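Local coordinates for protein 8-demethyl-8-aminoriboflavin-5'-phosphate synthase (Streptomyces davawensis, PDB 5MLD) that replaces the C-8 methyl group of riboflavin-5'-phosphate with an amino group taken from glutamate, a step in the biosynthesis of the antibiotic roseoflavin, at residues V29-K34 with K187-M192. Numbering follows the deposited sequence.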
ATOM      1  N   VAL A  29       6.656   9.923  25.817  1.00 16.56           N
ATOM      2  CA  VAL A  29       7.762   9.684  26.753  1.00 19.02           C
ATOM      3  C   VAL A  29       7.291   9.656  28.207  1.00 19.19           C
ATOM      4  O   VAL A  29       7.585   8.670  28.907  1.00 21.38           O
ATOM      5  CB  VAL A  29       8.893  10.701  26.509  1.00 18.68           C
ATOM      6  CG1 VAL A  29       9.877  10.720  27.687  1.00 21.68           C
ATOM      7  CG2 VAL A  29       9.597  10.409  25.162  1.00 17.00           C
ATOM      8  N   PRO A  30       6.581  10.669  28.728  1.00 19.18           N
ATOM      9  CA  PRO A  30       6.168  10.581  30.145  1.00 20.17           C
ATOM     10  C   PRO A  30       5.213   9.438  30.414  1.00 22.71           C
ATOM     11  O   PRO A  30       5.204   8.908  31.533  1.00 20.79           O
ATOM     12  CB  PRO A  30       5.510  11.938  30.432  1.00 21.93           C
ATOM     13  CG  PRO A  30       5.152  12.479  29.098  1.00 23.81           C
ATOM     14  CD  PRO A  30       6.185  11.957  28.138  1.00 22.07           C
ATOM     15  N   LEU A  31       4.413   9.031  29.425  1.00 21.22           N
ATOM     16  CA  LEU A  31       3.534   7.884  29.631  1.00 19.81           C
ATOM     17  C   LEU A  31       4.338   6.595  29.786  1.00 22.05           C
ATOM     18  O   LEU A  31       4.035   5.771  30.660  1.00 21.60           O
ATOM     19  CB  LEU A  31       2.533   7.761  28.485  1.00 18.80           C
ATOM     20  CG  LEU A  31       1.543   8.912  28.324  1.00 19.12           C
ATOM     21  CD1 LEU A  31       0.788   8.719  27.019  1.00 21.05           C
ATOM     22  CD2 LEU A  31       0.581   9.003  29.509  1.00 22.84           C
ATOM     23  N   TYR A  32       5.371   6.398  28.958  1.00 16.92           N
ATOM     24  CA  TYR A  32       6.221   5.222  29.146  1.00 19.14           C
ATOM     25  C   TYR A  32       6.911   5.263  30.501  1.00 21.20           C
ATOM     26  O   TYR A  32       6.988   4.240  31.194  1.00 22.64           O
ATOM     27  CB  TYR A  32       7.268   5.108  28.037  1.00 18.62           C
ATOM     28  CG  TYR A  32       6.792   4.416  26.782  1.00 17.36           C
ATOM     29  CD1 TYR A  32       6.318   3.119  26.828  1.00 19.18           C
ATOM     30  CD2 TYR A  32       6.811   5.069  25.543  1.00 19.79           C
ATOM     31  CE1 TYR A  32       5.875   2.479  25.693  1.00 18.92           C
ATOM     32  CE2 TYR A  32       6.374   4.437  24.397  1.00 18.36           C
ATOM     33  CZ  TYR A  32       5.907   3.135  24.476  1.00 19.99           C
ATOM     34  OH  TYR A  32       5.449   2.485  23.362  1.00 18.63           O
ATOM     35  N   GLU A  33       7.402   6.442  30.908  1.00 16.10           N
ATOM     36  CA  GLU A  33       8.092   6.541  32.189  1.00 23.75           C
ATOM     37  C   GLU A  33       7.156   6.209  33.349  1.00 22.26           C
ATOM     38  O   GLU A  33       7.587   5.594  34.335  1.00 24.98           O
ATOM     39  CB  GLU A  33       8.707   7.936  32.351  1.00 21.23           C
ATOM     40  CG  GLU A  33       9.810   8.264  31.323  1.00 20.49           C
ATOM     41  CD  GLU A  33      11.094   7.420  31.455  1.00 26.01           C
ATOM     42  OE1 GLU A  33      11.259   6.697  32.461  1.00 24.20           O
ATOM     43  OE2 GLU A  33      11.968   7.487  30.551  1.00 23.06           O
ATOM     44  N   LYS A  34       5.877   6.605  33.255  1.00 21.11           N
ATOM     45  CA  LYS A  34       4.902   6.222  34.281  1.00 23.03           C
ATOM     46  C   LYS A  34       4.688   4.715  34.318  1.00 30.01           C
ATOM     47  O   LYS A  34       4.325   4.169  35.370  1.00 25.39           O
ATOM     48  CB  LYS A  34       3.546   6.898  34.048  1.00 23.10           C
ATOM     49  CG  LYS A  34       3.515   8.411  34.163  1.00 28.87           C
ATOM     50  CD  LYS A  34       2.147   8.939  33.754  1.00 26.39           C
ATOM     51  CE  LYS A  34       2.067  10.467  33.843  1.00 27.47           C
ATOM     52  NZ  LYS A  34       2.292  10.977  35.236  1.00 25.45           N
ATOM     53  N   LYS A 187      -5.701  10.145  22.448  1.00 17.52           N
ATOM     54  CA  LYS A 187      -6.177   8.867  22.966  1.00 16.50           C
ATOM     55  C   LYS A 187      -5.444   7.707  22.297  1.00 18.46           C
ATOM     56  O   LYS A 187      -5.097   6.732  22.968  1.00 16.83           O
ATOM     57  CB  LYS A 187      -7.701   8.753  22.826  1.00 25.25           C
ATOM     58  CG  LYS A 187      -8.261   7.951  21.665  1.00 27.08           C
ATOM     59  CD  LYS A 187      -9.796   7.992  21.700  1.00 24.92           C
ATOM     60  CE  LYS A 187     -10.424   7.490  20.414  1.00 23.63           C
ATOM     61  NZ  LYS A 187     -11.891   7.778  20.384  1.00 21.61           N
ATOM     62  N   LEU A 188      -5.122   7.819  20.994  1.00 15.80           N
ATOM     63  CA  LEU A 188      -4.349   6.751  20.358  1.00 19.42           C
ATOM     64  C   LEU A 188      -2.958   6.601  20.983  1.00 17.81           C
ATOM     65  O   LEU A 188      -2.465   5.478  21.149  1.00 17.09           O
ATOM     66  CB  LEU A 188      -4.225   6.996  18.849  1.00 16.89           C
ATOM     67  CG  LEU A 188      -5.532   6.855  18.050  1.00 19.42           C
ATOM     68  CD1 LEU A 188      -5.211   6.834  16.566  1.00 19.34           C
ATOM     69  CD2 LEU A 188      -6.335   5.606  18.426  1.00 21.84           C
ATOM     70  N   ILE A 189      -2.279   7.711  21.279  1.00 15.10           N
ATOM     71  CA  ILE A 189      -0.960   7.607  21.904  1.00 17.08           C
ATOM     72  C   ILE A 189      -1.062   6.832  23.213  1.00 20.28           C
ATOM     73  O   ILE A 189      -0.241   5.947  23.502  1.00 18.61           O
ATOM     74  CB  ILE A 189      -0.349   9.006  22.115  1.00 18.60           C
ATOM     75  CG1 ILE A 189       0.024   9.631  20.765  1.00 17.32           C
ATOM     76  CG2 ILE A 189       0.898   8.919  22.977  1.00 20.98           C
ATOM     77  CD1 ILE A 189       0.495  11.082  20.883  1.00 17.49           C
ATOM     78  N   ARG A 190      -2.099   7.119  23.997  1.00 19.01           N
ATOM     79  CA  ARG A 190      -2.274   6.434  25.282  1.00 16.76           C
ATOM     80  C   ARG A 190      -2.551   4.943  25.103  1.00 16.81           C
ATOM     81  O   ARG A 190      -1.991   4.119  25.844  1.00 17.97           O
ATOM     82  CB  ARG A 190      -3.387   7.100  26.085  1.00 16.95           C
ATOM     83  CG  ARG A 190      -2.989   8.493  26.621  1.00 19.28           C
ATOM     84  CD  ARG A 190      -4.144   9.202  27.360  1.00 17.12           C
ATOM     85  NE  ARG A 190      -3.700  10.451  27.983  1.00 19.71           N
ATOM     86  CZ  ARG A 190      -3.116  10.538  29.178  1.00 26.46           C
ATOM     87  NH1 ARG A 190      -2.916   9.444  29.913  1.00 21.74           N
ATOM     88  NH2 ARG A 190      -2.749  11.726  29.653  1.00 22.36           N
ATOM     89  N   PHE A 191      -3.407   4.581  24.139  1.00 16.77           N
ATOM     90  CA  PHE A 191      -3.619   3.173  23.794  1.00 16.79           C
ATOM     91  C   PHE A 191      -2.287   2.502  23.490  1.00 21.05           C
ATOM     92  O   PHE A 191      -1.968   1.423  24.008  1.00 18.97           O
ATOM     93  CB  PHE A 191      -4.523   3.035  22.552  1.00 18.35           C
ATOM     94  CG  PHE A 191      -5.972   3.446  22.734  1.00 20.53           C
ATOM     95  CD1 PHE A 191      -6.472   3.896  23.946  1.00 19.26           C
ATOM     96  CD2 PHE A 191      -6.840   3.357  21.652  1.00 20.27           C
ATOM     97  CE1 PHE A 191      -7.798   4.259  24.069  1.00 23.59           C
ATOM     98  CE2 PHE A 191      -8.174   3.711  21.760  1.00 23.40           C
ATOM     99  CZ  PHE A 191      -8.658   4.165  22.971  1.00 28.37           C
ATOM    100  N   MET A 192      -1.504   3.130  22.614  1.00 16.65           N
ATOM    101  CA  MET A 192      -0.277   2.514  22.139  1.00 19.16           C
ATOM    102  C   MET A 192       0.697   2.280  23.280  1.00 19.17           C
ATOM    103  O   MET A 192       1.304   1.209  23.369  1.00 17.73           O
ATOM    104  CB  MET A 192       0.352   3.390  21.058  1.00 16.57           C
ATOM    105  CG  MET A 192       1.554   2.792  20.380  1.00 26.74           C
ATOM    106  SD  MET A 192       3.102   3.096  21.253  1.00 36.59           S
ATOM    107  CE  MET A 192       3.073   4.868  21.492  1.00 22.36           C
TER
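Leu31 and Tyr32 carry this contact from one side, meeting Ile189, Arg190 and Met192 where two helices of the flavodoxin-like fold, 20-34 and 183-205, pack against each other. The segment axes run roughly parallel, 32° apart, and pass at 10.2 Å. The side chain of Leu31 sets out toward helix 183-205 and crosses that of Arg190 at about a right angle. Both methyls of Leu31 meet Arg190, and CD1 reaches Ile189 as well. This CD1 rests on the aliphatic part of Arg190, 3.8 Å from CG, and lies 4.0 Å from CG2 of Ile189. The other methyl, CD2, sits over one face of the guanidinium, 3.5 Å from NH1 of Arg190. That group gets there because the arginine chain runs extended from CG to NE, carrying the planar end past the leucine, and its NE makes a salt bridge to Glu222 of a second subunit. One side chain thus packs on helix 20-34 and ties into the tetramer.

At the next residue, Tyr32 and Met192 form an oblique Met-aromatic contact, the sulfur 5.5 Å from the ring centroid and 68° off its normal. Met192 leaves the backbone with CG anti to N (chi1 -174°) and then bends at both later torsions, which brings its sulfur to the phenol end of the ring. Behind these residues, Tyr32 leans on Ile84 and Val86 of strand 84-92, and Ile189 on Ala162 of strand 161-164, so both helices lie against the central sheet. The hydroxyl of Tyr32 is hydrogen-bonded to OG1 of Thr196, one turn beyond Met192, while Tyr32 OH also lies 3.2 Å from Met192 SD.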